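Long-range contacts in antifreeze protein (Uncultured bacterium, PDB 6EIO), which binds ice through two of its faces and so probably restrains the growth of ice crystals: residues A[197-202]-A[216-221]; A[153-158]-A[174-179]; A[204-209]-A[222-227]. All coordinates share one frame; numbering follows the deposited sequence. Where two conformers were deposited one is given.

Contact 1: A[197-202]-A[216-221]; sequences LESITF and NGAVTM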
ATOM      1  N   LEU A 197      -5.925  -8.585  -1.318  1.00  5.51           N
ATOM      2  CA  LEU A 197      -7.142  -9.309  -1.656  1.00  5.52           C
ATOM      3  C   LEU A 197      -8.113  -9.328  -0.485  1.00  5.61           C
ATOM      4  O   LEU A 197      -9.335  -9.215  -0.677  1.00  6.16           O
ATOM      5  CB  LEU A 197      -6.785 -10.737  -2.071  1.00  6.72           C
ATOM      6  CG  LEU A 197      -7.969 -11.591  -2.543  1.00  7.87           C
ATOM      7  CD1 LEU A 197      -8.605 -10.992  -3.794  1.00 10.22           C
ATOM      8  CD2 LEU A 197      -7.517 -13.003  -2.802  1.00 11.24           C
ATOM      9  N   GLU A 198      -7.580  -9.527   0.722  1.00  5.84           N
ATOM     10  CA  GLU A 198      -8.392  -9.732   1.911  1.00  6.11           C
ATOM     11  C   GLU A 198      -8.376  -8.474   2.780  1.00  5.72           C
ATOM     12  O   GLU A 198      -9.050  -7.502   2.429  1.00  6.50           O
ATOM     13  CB  GLU A 198      -7.988 -11.031   2.627  1.00  7.66           C
ATOM     14  CG  GLU A 198      -8.273 -12.273   1.764  1.00 12.11           C
ATOM     15  CD  GLU A 198      -9.769 -12.559   1.520  1.00 16.76           C
ATOM     16  OE1 GLU A 198     -10.645 -11.913   2.147  1.00 19.33           O
ATOM     17  OE2 GLU A 198     -10.056 -13.455   0.698  1.00 23.94           O
ATOM     18  N   SER A 199      -7.653  -8.483   3.898  1.00  6.10           N
ATOM     19  CA  SER A 199      -7.753  -7.439   4.903  1.00  5.77           C
ATOM     20  C   SER A 199      -6.419  -6.723   5.115  1.00  5.55           C
ATOM     21  O   SER A 199      -5.343  -7.225   4.766  1.00  6.32           O
ATOM     22  CB  SER A 199      -8.221  -8.043   6.213  1.00  6.48           C
ATOM     23  OG  SER A 199      -9.558  -8.499   6.110  1.00  8.41           O
ATOM     24  N   ILE A 200      -6.509  -5.526   5.699  1.00  5.54           N
ATOM     25  CA  ILE A 200      -5.334  -4.732   6.061  1.00  5.44           C
ATOM     26  C   ILE A 200      -5.562  -4.191   7.463  1.00  5.40           C
ATOM     27  O   ILE A 200      -6.597  -3.570   7.730  1.00  6.13           O
ATOM     28  CB  ILE A 200      -5.088  -3.567   5.078  1.00  5.57           C
ATOM     29  CG1 ILE A 200      -4.932  -4.068   3.646  1.00  5.68           C
ATOM     30  CG2 ILE A 200      -3.869  -2.781   5.530  1.00  7.04           C
ATOM     31  CD1 ILE A 200      -4.920  -2.954   2.595  1.00  6.37           C
ATOM     32  N   THR A 201      -4.588  -4.405   8.350  1.00  5.33           N
ATOM     33  CA  THR A 201      -4.652  -3.906   9.718  1.00  5.41           C
ATOM     34  C   THR A 201      -3.440  -3.033  10.008  1.00  5.27           C
ATOM     35  O   THR A 201      -2.307  -3.409   9.683  1.00  5.90           O
ATOM     36  CB  THR A 201      -4.712  -5.060  10.713  1.00  6.47           C
ATOM     37  OG1 THR A 201      -5.941  -5.748  10.493  1.00  7.99           O
ATOM     38  CG2 THR A 201      -4.618  -4.585  12.169  1.00  8.61           C
ATOM     39  N   PHE A 202      -3.697  -1.887  10.651  1.00  5.50           N
ATOM     40  CA  PHE A 202      -2.658  -0.999  11.160  0.50  5.40           C
ATOM     41  C   PHE A 202      -2.809  -0.933  12.681  1.00  5.46           C
ATOM     42  O   PHE A 202      -3.872  -0.559  13.191  1.00  7.06           O
ATOM     43  CB  PHE A 202      -2.748   0.421  10.554  0.50  5.29           C
ATOM     44  CG  PHE A 202      -2.192   0.555   9.116  0.50  5.22           C
ATOM     45  CD1 PHE A 202      -2.956   0.187   8.008  0.50  5.81           C
ATOM     46  CD2 PHE A 202      -0.925   1.113   8.881  0.50  5.44           C
ATOM     47  CE1 PHE A 202      -2.452   0.321   6.724  0.50  6.57           C
ATOM     48  CE2 PHE A 202      -0.431   1.253   7.591  0.50  6.30           C
ATOM     49  CZ  PHE A 202      -1.195   0.856   6.518  0.50  7.08           C
ATOM     50  N   ASN A 216     -11.603  -7.490  -0.554  1.00  6.16           N
ATOM     51  CA  ASN A 216     -12.726  -8.279  -0.074  1.00  6.91           C
ATOM     52  C   ASN A 216     -12.893  -8.267   1.431  1.00  6.64           C
ATOM     53  O   ASN A 216     -13.985  -8.577   1.918  1.00  8.01           O
ATOM     54  CB  ASN A 216     -12.628  -9.703  -0.617  1.00  7.97           C
ATOM     55  CG  ASN A 216     -12.749  -9.721  -2.121  1.00  8.84           C
ATOM     56  OD1 ASN A 216     -13.417  -8.866  -2.724  1.00  9.75           O
ATOM     57  ND2 ASN A 216     -12.087 -10.671  -2.750  1.00 12.74           N
ATOM     58  N   GLY A 217     -11.849  -7.909   2.171  1.00  6.48           N
ATOM     59  CA  GLY A 217     -11.891  -7.881   3.609  1.00  6.69           C
ATOM     60  C   GLY A 217     -11.966  -6.487   4.186  1.00  6.37           C
ATOM     61  O   GLY A 217     -12.508  -5.557   3.575  1.00  6.75           O
ATOM     62  N   ALA A 218     -11.457  -6.375   5.401  1.00  6.70           N
ATOM     63  CA  ALA A 218     -11.680  -5.218   6.243  1.00  6.91           C
ATOM     64  C   ALA A 218     -10.403  -4.419   6.408  1.00  6.57           C
ATOM     65  O   ALA A 218      -9.297  -4.977   6.388  1.00  7.51           O
ATOM     66  CB  ALA A 218     -12.133  -5.666   7.627  1.00  9.36           C
ATOM     67  N   VAL A 219     -10.560  -3.125   6.664  1.00  6.48           N
ATOM     68  CA  VAL A 219      -9.465  -2.297   7.148  1.00  6.11           C
ATOM     69  C   VAL A 219      -9.714  -1.989   8.617  1.00  6.28           C
ATOM     70  O   VAL A 219     -10.771  -1.458   8.984  1.00  7.56           O
ATOM     71  CB  VAL A 219      -9.269  -1.017   6.321  1.00  6.92           C
ATOM     72  CG1 VAL A 219      -8.154  -0.179   6.929  1.00  7.84           C
ATOM     73  CG2 VAL A 219      -8.906  -1.369   4.889  1.00  7.85           C
ATOM     74  N   THR A 220      -8.724  -2.330   9.444  1.00  5.63           N
ATOM     75  CA  THR A 220      -8.749  -2.099  10.880  1.00  5.99           C
ATOM     76  C   THR A 220      -7.642  -1.106  11.222  1.00  5.40           C
ATOM     77  O   THR A 220      -6.508  -1.266  10.774  1.00  5.97           O
ATOM     78  CB  THR A 220      -8.556  -3.416  11.640  1.00  6.83           C
ATOM     79  OG1 THR A 220      -9.577  -4.340  11.259  1.00  8.68           O
ATOM     80  CG2 THR A 220      -8.604  -3.225  13.141  1.00 10.25           C
ATOM     81  N   MET A 221      -7.994  -0.092  12.009  1.00  5.81           N
ATOM     82  CA  MET A 221      -7.106   1.007  12.330  0.50  5.67           C
ATOM     83  C   MET A 221      -7.140   1.273  13.829  1.00  5.62           C
ATOM     84  O   MET A 221      -8.169   1.088  14.492  1.00  6.38           O
ATOM     85  CB  MET A 221      -7.541   2.270  11.544  0.50  5.63           C
ATOM     86  CG  MET A 221      -7.317   2.155  10.036  0.50  5.70           C
ATOM     87  SD  MET A 221      -8.174   3.440   9.090  0.50  5.00           S
ATOM     88  CE  MET A 221      -9.859   2.906   9.319  0.50  6.86           C
TER
HETATM   89  O   HOH W   1      -8.395  -5.725   9.122  1.00  7.78           O
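Ser199 reaches the backbone of Ala218 because its OG stands anti to its own carbonyl carbon (chi1 -68°). Thr201 and Thr220 pair across the strands with OG1 in the same rotamer, and their side chains lie side by side, pointing the same way. Ser199 OG accepts the amide of Ala218 at 2.9 Å, in a nearly straight bond (168° at the hydrogen). In a regular parallel ladder this amide would turn to the carbonyl of Glu198, but Ala218 N is 4.0 Å from Glu198 O. Glu198 O instead takes Gly217 N at 2.8 Å, from above the carbonyl plane. A beta carbon on Gly217 would clash with both Ser199 OG and Glu198 O. An alanine in place of Ser199 would probably leave the amide of Ala218 without its acceptor and free this part of the 216-221 backbone to shift.

From Ile200 onward the pairing is regular. Ile200 N bonds to Ala218 O, Thr220 N to Ile200 O, and Phe202 N to Thr220 O. These are neighbouring parallel strands of successive coils in the beta-solenoid of the ice-binding-like family. Ile200 and Val219 turn into its interior, where Ile200 CB lies 4.4 Å from Val219 CG2. Ala214 touches both of these side chains from strand 207-214.

The two threonines are on the other side of the sheet. Thr201 OG1 lies 3.7 Å from Thr220 CB. One water bridges the two hydroxyls, at 2.8 Å from Thr201 OG1 and equally far from Thr220 OG1, and donates to Ala218 O. An outward threonine pair holding an ordered water is consistent with an ice-binding surface. At the start of the contact, Leu197 O accepts the amide of Asn216, tilted from the carbonyl plane.

Contact 2: A[153-158]-A[174-179]; sequences STLTTT and IYWQVS
Ser153 meets Val178 through its backbone, with its O 3.6 Å from Val178 CG1. Its side chain turns away from the second segment. The same carbonyl has a weak bond to Ser180 OG, just beyond the second segment. Thr154 adds little: its CA is 4.5 Å from Val178 CG1. Its side chain also points away, and OG1 is engaged by Ser127.

Leu155 carries the contact. Its CG is anti to the backbone N (chi1 171°). CD2 touches both Val178 CG2 and the indole of Trp176, and CD1 touches the indole alone. Leu155 CB lies 3.9 Å from Val178 CG2. On the Trp176 side, Leu155 CD2 comes within 3.9 Å of CE3 of the indole, and Leu155 CD1 lies 4.1 Å from the same ring atom. The leucine side chain crosses those of Trp176 and Val178 at about a right angle. No hydrogen bond joins the segments, so side-chain packing does most of the work here.

The indole is fixed from other directions as well. Its NE1 bonds to Lys191 O, and the rings of Phe190 and Phe137 meet it. Beyond Val178, Ser179 OG accepts Gln177 NE2 at 3.1 Å, with the serine close to the amide plane, and also bonds to Ile151 O. Helix 81-99 packs against Gln177 and Ser179 on the side away from Leu155.

Strands 155-157 and 174-178 belong to different sheets, and their apolar side chains meet in the interior. This is the hydrophobic core of a beta-solenoid, here with a helix running along one outer face.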
ATOM      1  N   SER A 153       1.544 -14.237  -0.306  0.54  7.08           N
ATOM      2  CA  SER A 153       0.985 -14.513   1.000  0.54  6.27           C
ATOM      3  C   SER A 153       0.704 -13.181   1.704  0.54  5.94           C
ATOM      4  O   SER A 153       0.034 -12.302   1.145  0.54  6.07           O
ATOM      5  CB  SER A 153       1.922 -15.448   1.770  0.54  8.82           C
ATOM      6  OG  SER A 153       1.280 -15.852   2.957  0.54  8.33           O
ATOM      7  N   THR A 154       1.189 -13.040   2.928  1.00  5.48           N
ATOM      8  CA  THR A 154       0.985 -11.849   3.737  1.00  5.31           C
ATOM      9  C   THR A 154       2.155 -10.880   3.644  1.00  5.01           C
ATOM     10  O   THR A 154       3.277 -11.238   3.286  1.00  5.53           O
ATOM     11  CB  THR A 154       0.759 -12.237   5.204  1.00  5.88           C
ATOM     12  OG1 THR A 154       1.935 -12.900   5.680  1.00  7.22           O
ATOM     13  CG2 THR A 154      -0.455 -13.128   5.390  1.00  6.45           C
ATOM     14  N   LEU A 155       1.848  -9.637   4.015  1.00  5.10           N
ATOM     15  CA  LEU A 155       2.817  -8.554   4.160  1.00  4.94           C
ATOM     16  C   LEU A 155       2.712  -8.036   5.590  1.00  5.06           C
ATOM     17  O   LEU A 155       1.627  -7.611   5.994  1.00  5.86           O
ATOM     18  CB  LEU A 155       2.479  -7.425   3.178  1.00  5.41           C
ATOM     19  CG  LEU A 155       3.281  -6.128   3.347  1.00  5.69           C
ATOM     20  CD1 LEU A 155       4.770  -6.333   3.155  1.00  6.20           C
ATOM     21  CD2 LEU A 155       2.746  -5.084   2.365  1.00  6.34           C
ATOM     22  N   THR A 156       3.812  -8.040   6.343  1.00  5.24           N
ATOM     23  CA  THR A 156       3.753  -7.623   7.736  1.00  5.98           C
ATOM     24  C   THR A 156       4.987  -6.821   8.112  1.00  7.25           C
ATOM     25  O   THR A 156       6.044  -6.898   7.484  1.00  9.64           O
ATOM     26  CB  THR A 156       3.618  -8.793   8.706  1.00  8.54           C
ATOM     27  OG1 THR A 156       4.782  -9.613   8.615  1.00 12.34           O
ATOM     28  CG2 THR A 156       2.367  -9.582   8.421  1.00 11.69           C
ATOM     29  N   THR A 157       4.824  -6.046   9.189  1.00  6.50           N
ATOM     30  CA  THR A 157       5.941  -5.367   9.822  1.00  6.44           C
ATOM     31  C   THR A 157       5.849  -5.548  11.335  1.00  6.65           C
ATOM     32  O   THR A 157       4.767  -5.585  11.917  1.00  6.63           O
ATOM     33  CB  THR A 157       5.985  -3.863   9.496  1.00  6.68           C
ATOM     34  OG1 THR A 157       4.818  -3.242  10.023  1.00  5.89           O
ATOM     35  CG2 THR A 157       6.036  -3.628   7.992  1.00  8.62           C
ATOM     36  N   THR A 158       7.008  -5.600  11.982  1.00  7.74           N
ATOM     37  CA  THR A 158       7.063  -5.494  13.436  1.00  7.51           C
ATOM     38  C   THR A 158       6.978  -4.020  13.830  1.00  7.60           C
ATOM     39  O   THR A 158       7.039  -3.112  12.998  1.00  9.10           O
ATOM     40  CB  THR A 158       8.364  -6.104  13.973  1.00  7.05           C
ATOM     41  OG1 THR A 158       9.431  -5.510  13.256  1.00  7.78           O
ATOM     42  CG2 THR A 158       8.411  -7.610  13.827  1.00  9.94           C
ATOM     43  N   ILE A 174       5.313   3.335  -5.692  1.00  4.97           N
ATOM     44  CA  ILE A 174       5.586   2.070  -5.027  1.00  5.12           C
ATOM     45  C   ILE A 174       4.251   1.351  -4.828  1.00  4.87           C
ATOM     46  O   ILE A 174       3.305   1.938  -4.288  1.00  5.09           O
ATOM     47  CB  ILE A 174       6.280   2.298  -3.669  1.00  5.25           C
ATOM     48  CG1 ILE A 174       7.628   2.996  -3.858  1.00  5.76           C
ATOM     49  CG2 ILE A 174       6.433   0.967  -2.915  1.00  6.28           C
ATOM     50  CD1 ILE A 174       8.200   3.544  -2.566  1.00  7.42           C
ATOM     51  N   TYR A 175       4.193   0.085  -5.238  1.00  5.01           N
ATOM     52  CA  TYR A 175       2.972  -0.702  -5.169  1.00  4.99           C
ATOM     53  C   TYR A 175       3.274  -2.054  -4.546  1.00  5.12           C
ATOM     54  O   TYR A 175       4.232  -2.732  -4.950  1.00  6.90           O
ATOM     55  CB  TYR A 175       2.417  -0.926  -6.559  1.00  5.75           C
ATOM     56  CG  TYR A 175       2.197   0.329  -7.361  1.00  6.00           C
ATOM     57  CD1 TYR A 175       3.219   0.846  -8.143  1.00  7.41           C
ATOM     58  CD2 TYR A 175       0.975   0.983  -7.358  1.00  6.32           C
ATOM     59  CE1 TYR A 175       3.027   1.956  -8.925  1.00  7.18           C
ATOM     60  CE2 TYR A 175       0.768   2.105  -8.132  1.00  6.94           C
ATOM     61  CZ  TYR A 175       1.804   2.572  -8.941  1.00  7.18           C
ATOM     62  OH  TYR A 175       1.647   3.636  -9.794  1.00  8.76           O
ATOM     63  N   TRP A 176       2.421  -2.462  -3.612  1.00  4.92           N
ATOM     64  CA  TRP A 176       2.513  -3.739  -2.916  1.00  4.99           C
ATOM     65  C   TRP A 176       1.228  -4.507  -3.218  1.00  4.94           C
ATOM     66  O   TRP A 176       0.154  -4.118  -2.747  1.00  6.23           O
ATOM     67  CB  TRP A 176       2.626  -3.546  -1.399  1.00  5.03           C
ATOM     68  CG  TRP A 176       3.642  -2.566  -0.917  1.00  5.05           C
ATOM     69  CD1 TRP A 176       3.496  -1.204  -0.841  1.00  4.93           C
ATOM     70  CD2 TRP A 176       4.939  -2.850  -0.348  1.00  4.88           C
ATOM     71  NE1 TRP A 176       4.619  -0.627  -0.308  1.00  4.95           N
ATOM     72  CE2 TRP A 176       5.511  -1.610   0.016  1.00  4.85           C
ATOM     73  CE3 TRP A 176       5.657  -4.023  -0.083  1.00  5.80           C
ATOM     74  CZ2 TRP A 176       6.754  -1.520   0.637  1.00  5.48           C
ATOM     75  CZ3 TRP A 176       6.904  -3.925   0.526  1.00  6.43           C
ATOM     76  CH2 TRP A 176       7.438  -2.687   0.872  1.00  5.91           C
ATOM     77  N   GLN A 177       1.331  -5.587  -3.992  1.00  4.73           N
ATOM     78  CA  GLN A 177       0.194  -6.439  -4.299  1.00  5.07           C
ATOM     79  C   GLN A 177       0.242  -7.621  -3.331  1.00  5.03           C
ATOM     80  O   GLN A 177       1.209  -8.388  -3.329  1.00  6.04           O
ATOM     81  CB  GLN A 177       0.283  -6.891  -5.766  1.00  5.78           C
ATOM     82  CG  GLN A 177      -0.798  -7.889  -6.155  1.00  7.32           C
ATOM     83  CD  GLN A 177      -0.407  -9.326  -5.904  1.00  6.74           C
ATOM     84  OE1 GLN A 177       0.720  -9.747  -6.201  1.00  8.17           O
ATOM     85  NE2 GLN A 177      -1.335 -10.090  -5.336  1.00  7.82           N
ATOM     86  N   VAL A 178      -0.792  -7.740  -2.500  1.00  5.11           N
ATOM     87  CA  VAL A 178      -0.802  -8.670  -1.383  1.00  5.15           C
ATOM     88  C   VAL A 178      -1.919  -9.686  -1.619  1.00  5.26           C
ATOM     89  O   VAL A 178      -3.104  -9.330  -1.646  1.00  5.26           O
ATOM     90  CB  VAL A 178      -0.992  -7.915  -0.061  1.00  5.50           C
ATOM     91  CG1 VAL A 178      -1.098  -8.893   1.112  1.00  6.81           C
ATOM     92  CG2 VAL A 178       0.124  -6.909   0.158  1.00  6.07           C
ATOM     93  N   SER A 179      -1.546 -10.966  -1.773  1.00  5.68           N
ATOM     94  CA  SER A 179      -2.528 -11.969  -2.158  1.00  6.11           C
ATOM     95  C   SER A 179      -3.406 -12.423  -1.004  1.00  5.96           C
ATOM     96  O   SER A 179      -4.445 -13.046  -1.245  1.00  7.37           O
ATOM     97  CB  SER A 179      -1.840 -13.172  -2.798  1.00  7.73           C
ATOM     98  OG  SER A 179      -1.129 -12.816  -3.970  1.00  9.81           O
TER

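Contact 3: A[204-209]-A[222-227]; sequences TGATLE and EGNTFV
Asn224 and Ala206 meet where two neighbouring coils of the beta-solenoid turn from one face to the next. Ala206 O accepts two bonds: Asn224 ND2 at 2.9 Å and Thr225 N at 3.3 Å. The first comes in tilted from the carbonyl plane, while the second lies in it. Both ends of the buried amide of Asn224 are used. ND2 also bonds to Asp203 O, and OD1 accepts Glu222 N at 2.8 Å. The side chain thus ties its own turn to that of the neighbouring coil.

Gly205 N bonds to Glu222 O at 3.2 Å and more weakly to Gly223 O. Gly205 and Gly223 both have positive phi, a backbone shape that residues with a beta carbon seldom take.

Past the turn the ladder is parallel and regular. Thr225 O accepts Leu208 N, and Leu208 O accepts Val227 N at 3.0 Å. The carboxylate of Glu209 finds its partners elsewhere, in a salt bridge to Lys191 NZ and a bond from Leu230 N. Thr207 and Thr225 lie side by side on the outer side. On the inner side, Leu208 CB sits 3.8 Å from Phe226 CD2.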
ATOM      1  N   THR A 204      -1.488   0.415  16.636  1.00  5.66           N
ATOM      2  CA  THR A 204      -1.477   1.753  17.229  1.00  5.58           C
ATOM      3  C   THR A 204      -0.323   2.616  16.739  1.00  5.19           C
ATOM      4  O   THR A 204       0.857   2.262  16.880  1.00  5.73           O
ATOM      5  CB  THR A 204      -1.409   1.636  18.754  1.00  6.58           C
ATOM      6  OG1 THR A 204      -2.469   0.769  19.148  1.00  8.92           O
ATOM      7  CG2 THR A 204      -1.562   2.992  19.405  1.00  9.59           C
ATOM      8  N   GLY A 205      -0.666   3.793  16.223  1.00  5.23           N
ATOM      9  CA  GLY A 205       0.336   4.779  15.903  1.00  5.47           C
ATOM     10  C   GLY A 205       1.058   4.575  14.592  1.00  4.96           C
ATOM     11  O   GLY A 205       1.861   5.432  14.203  1.00  5.83           O
ATOM     12  N   ALA A 206       0.796   3.475  13.885  1.00  4.78           N
ATOM     13  CA  ALA A 206       1.376   3.318  12.562  1.00  4.74           C
ATOM     14  C   ALA A 206       0.856   4.416  11.630  1.00  4.47           C
ATOM     15  O   ALA A 206      -0.254   4.947  11.803  1.00  4.89           O
ATOM     16  CB  ALA A 206       1.061   1.928  12.011  1.00  5.04           C
ATOM     17  N   THR A 207       1.660   4.718  10.612  1.00  4.45           N
ATOM     18  CA  THR A 207       1.340   5.740   9.644  1.00  4.69           C
ATOM     19  C   THR A 207       1.540   5.198   8.233  1.00  4.45           C
ATOM     20  O   THR A 207       2.294   4.242   8.000  1.00  4.65           O
ATOM     21  CB  THR A 207       2.174   7.015   9.854  1.00  4.60           C
ATOM     22  OG1 THR A 207       3.537   6.768   9.510  1.00  5.14           O
ATOM     23  CG2 THR A 207       2.113   7.505  11.300  1.00  5.01           C
ATOM     24  N   LEU A 208       0.864   5.853   7.282  1.00  4.54           N
ATOM     25  CA  LEU A 208       0.978   5.492   5.876  1.00  4.44           C
ATOM     26  C   LEU A 208       0.974   6.765   5.044  1.00  4.38           C
ATOM     27  O   LEU A 208       0.064   7.595   5.158  1.00  5.34           O
ATOM     28  CB  LEU A 208      -0.195   4.607   5.443  1.00  4.95           C
ATOM     29  CG  LEU A 208      -0.205   4.169   3.966  1.00  4.97           C
ATOM     30  CD1 LEU A 208       0.984   3.302   3.608  1.00  5.60           C
ATOM     31  CD2 LEU A 208      -1.498   3.423   3.657  1.00  6.03           C
ATOM     32  N   GLU A 209       1.979   6.890   4.165  1.00  4.46           N
ATOM     33  CA  GLU A 209       1.984   7.845   3.063  1.00  4.16           C
ATOM     34  C   GLU A 209       1.776   6.975   1.820  1.00  4.26           C
ATOM     35  O   GLU A 209       2.698   6.271   1.391  1.00  4.88           O
ATOM     36  CB  GLU A 209       3.292   8.621   2.950  1.00  5.46           C
ATOM     37  CG  GLU A 209       3.317   9.410   1.596  1.00  5.68           C
ATOM     38  CD  GLU A 209       4.643  10.046   1.201  1.00  5.83           C
ATOM     39  OE1 GLU A 209       5.586  10.045   2.019  1.00  6.51           O
ATOM     40  OE2 GLU A 209       4.692  10.560   0.054  1.00  6.36           O
ATOM     41  N   GLU A 222      -6.013   1.729  14.357  1.00  5.61           N
ATOM     42  CA  GLU A 222      -5.937   2.167  15.748  1.00  5.80           C
ATOM     43  C   GLU A 222      -4.947   3.331  15.827  1.00  5.25           C
ATOM     44  O   GLU A 222      -3.745   3.164  15.640  1.00  5.86           O
ATOM     45  CB  GLU A 222      -5.543   1.009  16.664  1.00  6.66           C
ATOM     46  CG  GLU A 222      -5.522   1.430  18.123  1.00  8.14           C
ATOM     47  CD  GLU A 222      -5.578   0.300  19.152  1.00  8.70           C
ATOM     48  OE1 GLU A 222      -5.622  -0.880  18.775  1.00 11.84           O
ATOM     49  OE2 GLU A 222      -5.582   0.655  20.351  1.00  9.20           O
ATOM     50  N   GLY A 223      -5.464   4.530  16.084  1.00  5.33           N
ATOM     51  CA  GLY A 223      -4.603   5.688  16.253  1.00  5.55           C
ATOM     52  C   GLY A 223      -3.613   5.927  15.130  1.00  5.27           C
ATOM     53  O   GLY A 223      -2.452   6.250  15.390  1.00  6.28           O
ATOM     54  N   ASN A 224      -4.055   5.813  13.881  1.00  4.74           N
ATOM     55  CA  ASN A 224      -3.146   5.910  12.751  1.00  4.74           C
ATOM     56  C   ASN A 224      -3.189   7.277  12.083  1.00  4.72           C
ATOM     57  O   ASN A 224      -4.151   8.031  12.221  1.00  6.44           O
ATOM     58  CB  ASN A 224      -3.496   4.842  11.709  1.00  5.03           C
ATOM     59  CG  ASN A 224      -3.459   3.464  12.299  1.00  4.68           C
ATOM     60  OD1 ASN A 224      -4.469   2.753  12.313  1.00  5.64           O
ATOM     61  ND2 ASN A 224      -2.290   3.094  12.816  1.00  5.02           N
ATOM     62  N   THR A 225      -2.147   7.564  11.299  1.00  4.92           N
ATOM     63  CA  THR A 225      -2.138   8.724  10.420  1.00  4.82           C
ATOM     64  C   THR A 225      -2.016   8.240   8.984  1.00  4.59           C
ATOM     65  O   THR A 225      -1.047   7.565   8.637  1.00  5.45           O
ATOM     66  CB  THR A 225      -0.969   9.651  10.739  1.00  5.89           C
ATOM     67  OG1 THR A 225      -1.062  10.002  12.111  1.00  8.81           O
ATOM     68  CG2 THR A 225      -0.989  10.898   9.846  1.00  6.82           C
ATOM     69  N   PHE A 226      -2.990   8.611   8.154  1.00  4.66           N
ATOM     70  CA  PHE A 226      -2.978   8.298   6.725  1.00  4.93           C
ATOM     71  C   PHE A 226      -2.944   9.597   5.933  1.00  4.84           C
ATOM     72  O   PHE A 226      -3.776  10.485   6.165  1.00  5.27           O
ATOM     73  CB  PHE A 226      -4.264   7.548   6.320  1.00  5.39           C
ATOM     74  CG  PHE A 226      -4.396   6.174   6.904  1.00  5.60           C
ATOM     75  CD1 PHE A 226      -5.011   5.969   8.131  1.00  6.13           C
ATOM     76  CD2 PHE A 226      -3.925   5.079   6.192  1.00  6.70           C
ATOM     77  CE1 PHE A 226      -5.141   4.678   8.646  1.00  6.99           C
ATOM     78  CE2 PHE A 226      -4.022   3.799   6.711  1.00  8.01           C
ATOM     79  CZ  PHE A 226      -4.621   3.592   7.937  1.00  7.94           C
ATOM     80  N   VAL A 227      -2.014   9.690   4.989  1.00  4.79           N
ATOM     81  CA  VAL A 227      -2.007  10.755   3.996  1.00  4.95           C
ATOM     82  C   VAL A 227      -1.716  10.123   2.646  1.00  4.83           C
ATOM     83  O   VAL A 227      -1.094   9.062   2.557  1.00  5.57           O
ATOM     84  CB  VAL A 227      -0.956  11.855   4.280  1.00  5.63           C
ATOM     85  CG1 VAL A 227      -1.207  12.516   5.637  1.00  6.42           C
ATOM     86  CG2 VAL A 227       0.476  11.313   4.178  1.00  6.29           C
TER

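Contact 2 comes first along the chain. It closes a loop of 15 residues between 153-158 and 174-179, and joins two different sheets through the interior. Contacts 1 and 3 follow, in series with it. Segment 197-202 opens contact 1 and 204-209 opens contact 3. Then 216-221 closes contact 1 and 222-227 closes contact 3, so the two cross. Each pairs the same two successive coils, contact 1 on one face and contact 3 on the next. They meet inside, where, in the conformer given, the ring of Phe202 meets that of Phe226 edge-to-face. Contact 2 touches contact 1 through a probable hydrogen bond from Leu197 N to Val178 O.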